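Local coordinates for protein putative metal-sulfur cluster biosynthesis proteins YuaD (Bacillus subtilis, PDB 1ORU) that is of unknown function but carries a MOSC domain and may bind molybdenum and pyridoxal phosphate, at residues His43-Lys48 with Glu62-Gln68; Leu123-Asn129 with Arg161-Val167; Lys83-Pro87 with Tyr143-Leu149. One frame throughout, in Å; residues are numbered along the deposited sequence.

Interaction 1. Residues His43-Lys48 with Glu62-Gln68; sequences HFGLTK and EIFNRRQ. With SO4 (sulfate ion), chain C.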
loop_
_atom_site.group_PDB
_atom_site.type_symbol
_atom_site.label_atom_id
_atom_site.label_comp_id
_atom_site.label_asym_id
_atom_site.label_seq_id
_atom_site.Cartn_x
_atom_site.Cartn_y
_atom_site.Cartn_z
ATOM N N HIS A 43 8.101 3.469 -15.534
ATOM C CA HIS A 43 7.099 2.875 -14.658
ATOM C C HIS A 43 5.899 3.763 -14.355
ATOM O O HIS A 43 5.188 3.535 -13.372
ATOM C CB HIS A 43 7.747 2.422 -13.351
ATOM C CG HIS A 43 8.790 1.367 -13.537
ATOM N ND1 HIS A 43 10.134 1.658 -13.632
ATOM C CD2 HIS A 43 8.682 0.027 -13.698
ATOM C CE1 HIS A 43 10.810 0.542 -13.842
ATOM N NE2 HIS A 43 9.951 -0.462 -13.888
ATOM N N PHE A 44 5.662 4.759 -15.204
ATOM C CA PHE A 44 4.540 5.676 -15.026
ATOM C C PHE A 44 3.230 5.054 -15.493
ATOM O O PHE A 44 3.198 4.349 -16.502
ATOM C CB PHE A 44 4.776 6.964 -15.816
ATOM C CG PHE A 44 3.645 7.950 -15.723
ATOM C CD1 PHE A 44 3.369 8.603 -14.526
ATOM C CD2 PHE A 44 2.846 8.219 -16.831
ATOM C CE1 PHE A 44 2.315 9.509 -14.429
ATOM C CE2 PHE A 44 1.786 9.126 -16.746
ATOM C CZ PHE A 44 1.520 9.772 -15.541
ATOM N N GLY A 45 2.149 5.319 -14.762
ATOM C CA GLY A 45 0.864 4.790 -15.168
ATOM C C GLY A 45 -0.029 4.250 -14.072
ATOM O O GLY A 45 0.426 3.901 -12.984
ATOM N N LEU A 46 -1.318 4.183 -14.388
ATOM C CA LEU A 46 -2.332 3.671 -13.476
ATOM C C LEU A 46 -2.178 2.158 -13.361
ATOM O O LEU A 46 -2.397 1.579 -12.300
ATOM C CB LEU A 46 -3.732 4.000 -14.016
ATOM C CG LEU A 46 -4.943 3.354 -13.331
ATOM C CD1 LEU A 46 -5.099 3.917 -11.927
ATOM C CD2 LEU A 46 -6.201 3.615 -14.150
ATOM N N THR A 47 -1.792 1.522 -14.463
ATOM C CA THR A 47 -1.644 0.078 -14.479
ATOM C C THR A 47 -0.278 -0.400 -14.948
ATOM O O THR A 47 0.545 0.380 -15.432
ATOM C CB THR A 47 -2.700 -0.565 -15.391
ATOM O OG1 THR A 47 -2.464 -0.162 -16.746
ATOM C CG2 THR A 47 -4.103 -0.124 -14.981
ATOM N N LYS A 48 -0.054 -1.700 -14.794
ATOM C CA LYS A 48 1.182 -2.342 -15.214
ATOM C C LYS A 48 0.849 -3.800 -15.517
ATOM O O LYS A 48 -0.237 -4.278 -15.180
ATOM C CB LYS A 48 2.234 -2.288 -14.105
ATOM C CG LYS A 48 1.857 -3.063 -12.853
ATOM C CD LYS A 48 3.077 -3.364 -11.999
ATOM C CE LYS A 48 3.998 -4.346 -12.711
ATOM N NZ LYS A 48 5.188 -4.703 -11.900
ATOM N N GLU A 62 -3.104 -7.322 -16.662
ATOM C CA GLU A 62 -3.098 -5.901 -16.332
ATOM C C GLU A 62 -3.607 -5.703 -14.909
ATOM O O GLU A 62 -4.714 -6.128 -14.565
ATOM C CB GLU A 62 -3.968 -5.097 -17.302
ATOM C CG GLU A 62 -3.930 -3.597 -17.028
ATOM C CD GLU A 62 -4.660 -2.775 -18.074
ATOM O OE1 GLU A 62 -5.882 -2.954 -18.237
ATOM O OE2 GLU A 62 -4.006 -1.942 -18.737
ATOM N N ILE A 63 -2.781 -5.064 -14.085
ATOM C CA ILE A 63 -3.120 -4.802 -12.693
ATOM C C ILE A 63 -2.744 -3.373 -12.342
ATOM O O ILE A 63 -2.065 -2.688 -13.110
ATOM C CB ILE A 63 -2.355 -5.743 -11.728
ATOM C CG1 ILE A 63 -0.844 -5.576 -11.922
ATOM C CG2 ILE A 63 -2.781 -7.192 -11.952
ATOM C CD1 ILE A 63 -0.005 -6.477 -11.044
ATOM N N PHE A 64 -3.191 -2.927 -11.175
ATOM C CA PHE A 64 -2.889 -1.584 -10.711
ATOM C C PHE A 64 -1.373 -1.438 -10.555
ATOM O O PHE A 64 -0.702 -2.371 -10.118
ATOM C CB PHE A 64 -3.560 -1.332 -9.362
ATOM C CG PHE A 64 -3.161 -0.038 -8.736
ATOM C CD1 PHE A 64 -3.613 1.168 -9.261
ATOM C CD2 PHE A 64 -2.299 -0.020 -7.646
ATOM C CE1 PHE A 64 -3.209 2.382 -8.709
ATOM C CE2 PHE A 64 -1.887 1.189 -7.085
ATOM C CZ PHE A 64 -2.344 2.391 -7.620
ATOM N N ASN A 65 -0.844 -0.268 -10.898
ATOM C CA ASN A 65 0.594 -0.023 -10.787
ATOM C C ASN A 65 0.981 0.484 -9.401
ATOM O O ASN A 65 0.939 1.680 -9.111
ATOM C CB ASN A 65 1.047 0.965 -11.862
ATOM C CG ASN A 65 2.530 1.287 -11.770
ATOM O OD1 ASN A 65 3.314 0.508 -11.224
ATOM N ND2 ASN A 65 2.920 2.431 -12.313
ATOM N N ARG A 66 1.375 -0.457 -8.559
ATOM C CA ARG A 66 1.767 -0.199 -7.183
ATOM C C ARG A 66 3.212 0.294 -7.052
ATOM O O ARG A 66 3.555 0.999 -6.105
ATOM C CB ARG A 66 1.595 -1.497 -6.405
ATOM C CG ARG A 66 1.952 -1.432 -4.959
ATOM C CD ARG A 66 2.079 -2.836 -4.406
ATOM N NE ARG A 66 2.129 -2.813 -2.952
ATOM C CZ ARG A 66 2.752 -3.718 -2.208
ATOM N NH1 ARG A 66 3.392 -4.725 -2.788
ATOM N NH2 ARG A 66 2.724 -3.617 -0.885
ATOM N N ARG A 67 4.055 -0.084 -8.005
ATOM C CA ARG A 67 5.463 0.296 -7.985
ATOM C C ARG A 67 5.721 1.506 -8.886
ATOM O O ARG A 67 6.387 1.402 -9.919
ATOM C CB ARG A 67 6.305 -0.905 -8.428
ATOM C CG ARG A 67 6.167 -2.118 -7.499
ATOM C CD ARG A 67 6.672 -3.398 -8.162
ATOM N NE ARG A 67 8.060 -3.261 -8.589
ATOM C CZ ARG A 67 9.114 -3.427 -7.795
ATOM N NH1 ARG A 67 8.948 -3.754 -6.521
ATOM N NH2 ARG A 67 10.338 -3.230 -8.273
ATOM N N GLN A 68 5.193 2.657 -8.479
ATOM C CA GLN A 68 5.330 3.891 -9.250
ATOM C C GLN A 68 6.664 4.604 -9.093
ATOM O O GLN A 68 7.190 5.149 -10.057
ATOM C CB GLN A 68 4.203 4.856 -8.879
ATOM C CG GLN A 68 2.838 4.381 -9.334
ATOM C CD GLN A 68 1.708 5.198 -8.741
ATOM O OE1 GLN A 68 1.888 6.363 -8.393
ATOM N NE2 GLN A 68 0.531 4.594 -8.638
HETATM S S SO4 C . 8.749 -4.974 -13.092
HETATM O O1 SO4 C . 8.924 -3.507 -13.238
HETATM O O2 SO4 C . 8.945 -5.348 -11.674
HETATM O O3 SO4 C . 7.387 -5.368 -13.529
HETATM O O4 SO4 C . 9.746 -5.669 -13.943
#
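Asn65 meets the bend at His43-Gly45 with one amide nitrogen that serves two backbone carbonyls. ND2 spends one hydrogen on O of His43 (2.7 Å) and the other on O of Gly45 (3.0 Å), the second acceptor lying in the amide plane. CG stands anti to the backbone N (chi1 178°), carrying the amide between these two carbonyls. The backbone N of Asn65 also binds O of Leu46 at 2.8 Å, from above the carbonyl plane. An alanine here lacks ND2, so the carbonyls of His43 and Gly45 would probably be left without their shared donor and the bend freer to move. O of Asn65 is satisfied by NE2 of Gln68 (3.0 Å), whose OE1 takes N of Val167. Past the bend the segments form a short two-stranded antiparallel ribbon of the MOSC domain. Lys48 and Ile63 are its hydrogen-bonded pair, with N of Lys48 on O of Ile63 (2.8 Å) and N of Ile63 returning to O of Lys48, almost straight (176°). Thr47 and Phe64, nearer the bend, are a non-hydrogen-bonded pair. The Lys48 side chain runs alongside Ile63, then bends at chi3 (-68°) and delivers NZ to O3 of a sulfate at 2.8 Å; NZ also salt-bridges Glu54. NE2 of His43 approaches O1 of the same sulfate near the ring plane, a weak bond of 3.3 Å. Arg67 lies further off, its NH2 held by Asn129. The sulfate probably comes from the crystallisation liquor; its basic surroundings are consistent with a site for an anionic group.

Interaction 2. Residues Leu123-Asn129 with Arg161-Val167; sequences LLCEGEN and RGIVCIV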
loop_
_atom_site.group_PDB
_atom_site.type_symbol
_atom_site.label_atom_id
_atom_site.label_comp_id
_atom_site.label_asym_id
_atom_site.label_seq_id
_atom_site.Cartn_x
_atom_site.Cartn_y
_atom_site.Cartn_z
ATOM N N LEU A 123 4.952 10.878 -1.197
ATOM C CA LEU A 123 5.027 9.476 -1.584
ATOM C C LEU A 123 4.481 8.587 -0.469
ATOM O O LEU A 123 4.761 8.810 0.719
ATOM C CB LEU A 123 6.481 9.085 -1.883
ATOM C CG LEU A 123 7.166 9.848 -3.023
ATOM C CD1 LEU A 123 8.595 9.360 -3.199
ATOM C CD2 LEU A 123 6.379 9.650 -4.299
ATOM N N LEU A 124 3.694 7.591 -0.861
ATOM C CA LEU A 124 3.115 6.633 0.077
ATOM C C LEU A 124 3.979 5.379 -0.006
ATOM O O LEU A 124 4.134 4.803 -1.077
ATOM C CB LEU A 124 1.677 6.296 -0.329
ATOM C CG LEU A 124 1.015 5.123 0.401
ATOM C CD1 LEU A 124 0.802 5.472 1.872
ATOM C CD2 LEU A 124 -0.319 4.796 -0.273
ATOM N N CYS A 125 4.539 4.953 1.118
ATOM C CA CYS A 125 5.394 3.765 1.109
ATOM C C CYS A 125 4.633 2.452 0.860
ATOM O O CYS A 125 3.674 2.125 1.575
ATOM C CB CYS A 125 6.167 3.667 2.423
ATOM S SG CYS A 125 7.312 2.274 2.445
ATOM N N GLU A 126 5.058 1.712 -0.163
ATOM C CA GLU A 126 4.451 0.429 -0.484
ATOM C C GLU A 126 5.378 -0.754 -0.175
ATOM O O GLU A 126 5.282 -1.821 -0.787
ATOM C CB GLU A 126 4.004 0.386 -1.948
ATOM C CG GLU A 126 2.730 1.190 -2.230
ATOM C CD GLU A 126 1.490 0.613 -1.554
ATOM O OE1 GLU A 126 1.335 -0.624 -1.553
ATOM O OE2 GLU A 126 0.657 1.395 -1.041
ATOM N N GLY A 127 6.288 -0.550 0.769
ATOM C CA GLY A 127 7.154 -1.634 1.194
ATOM C C GLY A 127 8.461 -1.901 0.485
ATOM O O GLY A 127 8.863 -1.188 -0.435
ATOM N N GLU A 128 9.112 -2.973 0.923
ATOM C CA GLU A 128 10.403 -3.381 0.391
ATOM C C GLU A 128 10.413 -3.729 -1.082
ATOM O O GLU A 128 9.483 -4.336 -1.604
ATOM C CB GLU A 128 10.933 -4.596 1.148
ATOM C CG GLU A 128 11.081 -4.421 2.638
ATOM C CD GLU A 128 11.756 -5.616 3.276
ATOM O OE1 GLU A 128 11.781 -5.695 4.523
ATOM O OE2 GLU A 128 12.263 -6.479 2.526
ATOM N N ASN A 129 11.500 -3.354 -1.742
ATOM C CA ASN A 129 11.672 -3.672 -3.146
ATOM C C ASN A 129 12.557 -4.917 -3.133
ATOM O O ASN A 129 13.739 -4.844 -2.796
ATOM C CB ASN A 129 12.363 -2.514 -3.865
ATOM C CG ASN A 129 12.444 -2.724 -5.359
ATOM O OD1 ASN A 129 11.730 -3.559 -5.922
ATOM N ND2 ASN A 129 13.310 -1.959 -6.016
ATOM N N ARG A 161 17.712 -3.156 -0.157
ATOM C CA ARG A 161 17.627 -2.747 -1.549
ATOM C C ARG A 161 16.652 -1.589 -1.774
ATOM O O ARG A 161 16.397 -1.201 -2.912
ATOM C CB ARG A 161 17.252 -3.948 -2.425
ATOM C CG ARG A 161 17.437 -3.713 -3.920
ATOM C CD ARG A 161 16.138 -3.948 -4.652
ATOM N NE ARG A 161 16.227 -3.715 -6.092
ATOM C CZ ARG A 161 16.361 -2.524 -6.669
ATOM N NH1 ARG A 161 16.435 -1.415 -5.935
ATOM N NH2 ARG A 161 16.391 -2.439 -7.993
ATOM N N GLY A 162 16.112 -1.032 -0.695
ATOM C CA GLY A 162 15.196 0.088 -0.840
ATOM C C GLY A 162 13.715 -0.257 -0.840
ATOM O O GLY A 162 13.325 -1.397 -0.583
ATOM N N ILE A 163 12.893 0.739 -1.162
ATOM C CA ILE A 163 11.443 0.586 -1.174
ATOM C C ILE A 163 10.808 1.111 -2.455
ATOM O O ILE A 163 11.469 1.742 -3.288
ATOM C CB ILE A 163 10.815 1.369 0.001
ATOM C CG1 ILE A 163 11.099 2.872 -0.174
ATOM C CG2 ILE A 163 11.390 0.873 1.323
ATOM C CD1 ILE A 163 10.553 3.770 0.931
ATOM N N VAL A 164 9.519 0.827 -2.609
ATOM C CA VAL A 164 8.748 1.320 -3.743
ATOM C C VAL A 164 7.591 2.110 -3.148
ATOM O O VAL A 164 7.136 1.811 -2.041
ATOM C CB VAL A 164 8.207 0.182 -4.639
ATOM C CG1 VAL A 164 9.330 -0.361 -5.508
ATOM C CG2 VAL A 164 7.612 -0.926 -3.787
ATOM N N CYS A 165 7.124 3.115 -3.883
ATOM C CA CYS A 165 6.040 3.977 -3.424
ATOM C C CYS A 165 5.038 4.329 -4.513
ATOM O O CYS A 165 5.305 4.185 -5.701
ATOM C CB CYS A 165 6.592 5.314 -2.904
ATOM S SG CYS A 165 7.778 5.252 -1.551
ATOM N N ILE A 166 3.884 4.818 -4.070
ATOM C CA ILE A 166 2.826 5.294 -4.953
ATOM C C ILE A 166 2.855 6.805 -4.729
ATOM O O ILE A 166 3.219 7.250 -3.640
ATOM C CB ILE A 166 1.445 4.753 -4.509
ATOM C CG1 ILE A 166 1.253 3.329 -5.030
ATOM C CG2 ILE A 166 0.334 5.683 -4.976
ATOM C CD1 ILE A 166 0.013 2.645 -4.445
ATOM N N VAL A 167 2.518 7.597 -5.745
ATOM C CA VAL A 167 2.483 9.050 -5.565
ATOM C C VAL A 167 1.150 9.366 -4.878
ATOM O O VAL A 167 0.080 9.124 -5.448
ATOM C CB VAL A 167 2.549 9.810 -6.919
ATOM C CG1 VAL A 167 2.364 11.310 -6.691
ATOM C CG2 VAL A 167 3.896 9.555 -7.597
HETATM O O HOH W 1 14.271 0.305 -4.278
HETATM O O HOH W 2 14.640 -3.922 -0.456
#
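Leu124 and Ile166 form the hydrogen-bonded pair near one end of this antiparallel ladder, N of Leu124 to O of Ile166 at 2.8 Å (176°) and N of Ile166 to O of Leu124 at 3.0 Å. Next, Val164 faces two residues at once: its O takes N of Glu126, and its N binds O of Gly127. This is a beta bulge that shifts the register by one; the positive phi of Gly127 (88°) suits glycine, since a CB would be jammed against O of Glu126. Beyond it N of Asn129 binds O of Gly162. Apolar contacts follow the faces. CB of Leu123 touches CB of Cys165 at 3.9 Å, and SG of Cys125 meets CD1 of Ile163, on the face where Ile71 of neighbouring strand 69-73 also packs. Leu124 and Ile166 point the other way, where the bent Glu126 chain lays CG against CD1 of Ile166 (3.8 Å) while OE1 salt-bridges Arg66; Phe64 of the second subunit packs on Ile166. At the polar end, ND2 of Asn129 sits over the centre of one guanidinium face of Arg161, 3.2 Å from CZ, with the planes 39° apart; as both are donors, no hydrogen bond joins them. Others satisfy them: OD1 of Asn129 has Arg67, NH2 of Arg161 has O of Leu94, and ND2 of Asn129 a water at 3.0 Å. A second water donates to O of Asn129 (2.7 Å) and O of Gly162, linking the segment ends. Such a bulged antiparallel pair belongs to the mixed sheet at the core of the MOSC domain.

Interaction 3. Residues Lys83-Pro87 with Tyr143-Leu149; sequences KMGVP and YPDQPKL
The Schellman motif that ends helix 74-84 packs here, through Met84, Val86 and Pro87, on the link between helices 133-142 and 149-156. Gly85 turns the chain out of the helix with positive phi (78°), and the residue after it, Val86, carries the centre of the contact. CB of Val86 stands over one face of the Tyr143 ring, a CH-pi contact of 3.9 Å to the centroid, 28° off the normal. The CG1 branch, anti to the carbonyl carbon, reaches on to CD1 of Leu149 at 3.8 Å. Pro87 meets the ring further out, CG lying 3.4 Å from CE1 of Tyr143, while the ring's OH is held by O of Arg88. On the helix side the selenomethionine at Met84 bends at chi3 and sets its CE 3.8 Å from CB of Leu149. The link itself is shaped by a type I turn, N of Gln146 binding O of Tyr143 at 3.0 Å. Lys148 occupies the N-cap position before Leu149, whose backbone N binds Gln140. Here a helix C-terminus closed by a Schellman glycine buries its following hydrophobic residue against the connection of a helical pair.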
loop_
_atom_site.group_PDB
_atom_site.type_symbol
_atom_site.label_atom_id
_atom_site.label_comp_id
_atom_site.label_asym_id
_atom_site.label_seq_id
_atom_site.Cartn_x
_atom_site.Cartn_y
_atom_site.Cartn_z
ATOM N N LYS A 83 29.331 -5.483 0.960
ATOM C CA LYS A 83 29.007 -6.902 1.004
ATOM C C LYS A 83 29.370 -7.623 -0.293
ATOM O O LYS A 83 29.713 -8.802 -0.277
ATOM C CB LYS A 83 27.521 -7.088 1.329
ATOM C CG LYS A 83 27.139 -6.560 2.711
ATOM C CD LYS A 83 25.637 -6.609 2.967
ATOM C CE LYS A 83 25.104 -8.030 3.031
ATOM N NZ LYS A 83 23.616 -8.056 3.224
HETATM N N MSE A 84 29.311 -6.913 -1.415
HETATM C CA MSE A 84 29.644 -7.515 -2.699
HETATM C C MSE A 84 31.132 -7.417 -3.026
HETATM O O MSE A 84 31.616 -8.061 -3.960
HETATM C CB MSE A 84 28.848 -6.850 -3.814
HETATM C CG MSE A 84 27.359 -7.149 -3.777
HETATM SE SE MSE A 84 26.483 -6.292 -5.228
HETATM C CE MSE A 84 27.095 -7.446 -6.669
ATOM N N GLY A 85 31.853 -6.602 -2.265
ATOM C CA GLY A 85 33.274 -6.444 -2.512
ATOM C C GLY A 85 33.589 -5.546 -3.696
ATOM O O GLY A 85 34.633 -5.704 -4.331
ATOM N N VAL A 86 32.693 -4.612 -4.008
ATOM C CA VAL A 86 32.919 -3.682 -5.110
ATOM C C VAL A 86 33.030 -2.261 -4.559
ATOM O O VAL A 86 32.441 -1.941 -3.525
ATOM C CB VAL A 86 31.786 -3.742 -6.165
ATOM C CG1 VAL A 86 31.746 -5.122 -6.809
ATOM C CG2 VAL A 86 30.452 -3.404 -5.521
ATOM N N PRO A 87 33.784 -1.389 -5.248
ATOM C CA PRO A 87 33.989 0.002 -4.834
ATOM C C PRO A 87 32.743 0.869 -4.704
ATOM O O PRO A 87 32.679 1.733 -3.828
ATOM C CB PRO A 87 34.962 0.532 -5.884
ATOM C CG PRO A 87 34.601 -0.242 -7.090
ATOM C CD PRO A 87 34.426 -1.638 -6.550
ATOM N N TYR A 143 31.916 -4.502 -13.358
ATOM C CA TYR A 143 33.033 -5.171 -12.700
ATOM C C TYR A 143 33.151 -6.571 -13.290
ATOM O O TYR A 143 33.120 -7.569 -12.567
ATOM C CB TYR A 143 32.776 -5.257 -11.197
ATOM C CG TYR A 143 32.521 -3.920 -10.538
ATOM C CD1 TYR A 143 33.516 -2.945 -10.493
ATOM C CD2 TYR A 143 31.295 -3.639 -9.936
ATOM C CE1 TYR A 143 33.302 -1.727 -9.862
ATOM C CE2 TYR A 143 31.068 -2.419 -9.298
ATOM C CZ TYR A 143 32.077 -1.468 -9.262
ATOM O OH TYR A 143 31.875 -0.269 -8.614
ATOM N N PRO A 144 33.307 -6.661 -14.623
ATOM C CA PRO A 144 33.424 -7.938 -15.334
ATOM C C PRO A 144 34.563 -8.848 -14.885
ATOM O O PRO A 144 34.534 -10.048 -15.148
ATOM C CB PRO A 144 33.562 -7.503 -16.793
ATOM C CG PRO A 144 34.305 -6.218 -16.679
ATOM C CD PRO A 144 33.595 -5.535 -15.530
ATOM N N ASP A 145 35.558 -8.291 -14.203
ATOM C CA ASP A 145 36.685 -9.099 -13.747
ATOM C C ASP A 145 36.437 -9.739 -12.384
ATOM O O ASP A 145 37.329 -10.374 -11.816
ATOM C CB ASP A 145 37.964 -8.253 -13.717
ATOM C CG ASP A 145 37.918 -7.153 -12.673
ATOM O OD1 ASP A 145 36.875 -6.474 -12.553
ATOM O OD2 ASP A 145 38.943 -6.958 -11.982
ATOM N N GLN A 146 35.225 -9.567 -11.861
ATOM C CA GLN A 146 34.846 -10.147 -10.571
ATOM C C GLN A 146 33.714 -11.148 -10.803
ATOM O O GLN A 146 32.663 -10.806 -11.349
ATOM C CB GLN A 146 34.411 -9.048 -9.601
ATOM C CG GLN A 146 35.531 -8.072 -9.275
ATOM C CD GLN A 146 35.151 -7.074 -8.204
ATOM O OE1 GLN A 146 34.751 -7.451 -7.099
ATOM N NE2 GLN A 146 35.279 -5.790 -8.519
ATOM N N PRO A 147 33.918 -12.404 -10.381
ATOM C CA PRO A 147 32.954 -13.499 -10.532
ATOM C C PRO A 147 31.647 -13.494 -9.742
ATOM O O PRO A 147 31.568 -12.988 -8.622
ATOM C CB PRO A 147 33.797 -14.727 -10.202
ATOM C CG PRO A 147 34.679 -14.207 -9.114
ATOM C CD PRO A 147 35.126 -12.871 -9.677
ATOM N N LYS A 148 30.631 -14.086 -10.363
ATOM C CA LYS A 148 29.295 -14.256 -9.795
ATOM C C LYS A 148 28.712 -13.077 -9.022
ATOM O O LYS A 148 28.130 -13.261 -7.948
ATOM C CB LYS A 148 29.291 -15.497 -8.899
ATOM C CG LYS A 148 29.806 -16.749 -9.588
ATOM C CD LYS A 148 29.754 -17.951 -8.662
ATOM C CE LYS A 148 30.247 -19.210 -9.360
ATOM N NZ LYS A 148 31.669 -19.090 -9.793
ATOM N N LEU A 149 28.838 -11.870 -9.565
ATOM C CA LEU A 149 28.301 -10.710 -8.867
ATOM C C LEU A 149 26.779 -10.618 -8.947
ATOM O O LEU A 149 26.149 -10.099 -8.033
ATOM C CB LEU A 149 28.930 -9.414 -9.394
ATOM C CG LEU A 149 30.405 -9.184 -9.049
ATOM C CD1 LEU A 149 30.801 -7.763 -9.440
ATOM C CD2 LEU A 149 30.631 -9.399 -7.562
#

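Overall arrangement
Interactions 1 and 2 adjoin, their centres 13 Å apart, and are joined by two arginine side chains of 62-68 that reach segment 123-129. Strands 122-128 and 163-169 lie in the mixed sheet, whereas the 47-49/62-64 ribbon is a separate small sheet beside it; both contacts touch the second subunit. Interaction 3 stands apart among the helices, 27 Å from interaction 2 and 33 Å from interaction 1 between centres, on the opposite side of the chain's centre from interaction 1. Along the chain interaction 1 closes first; the segments of interactions 2 and 3 then alternate, tying the helices into the sheet's connectivity within one MOSC domain.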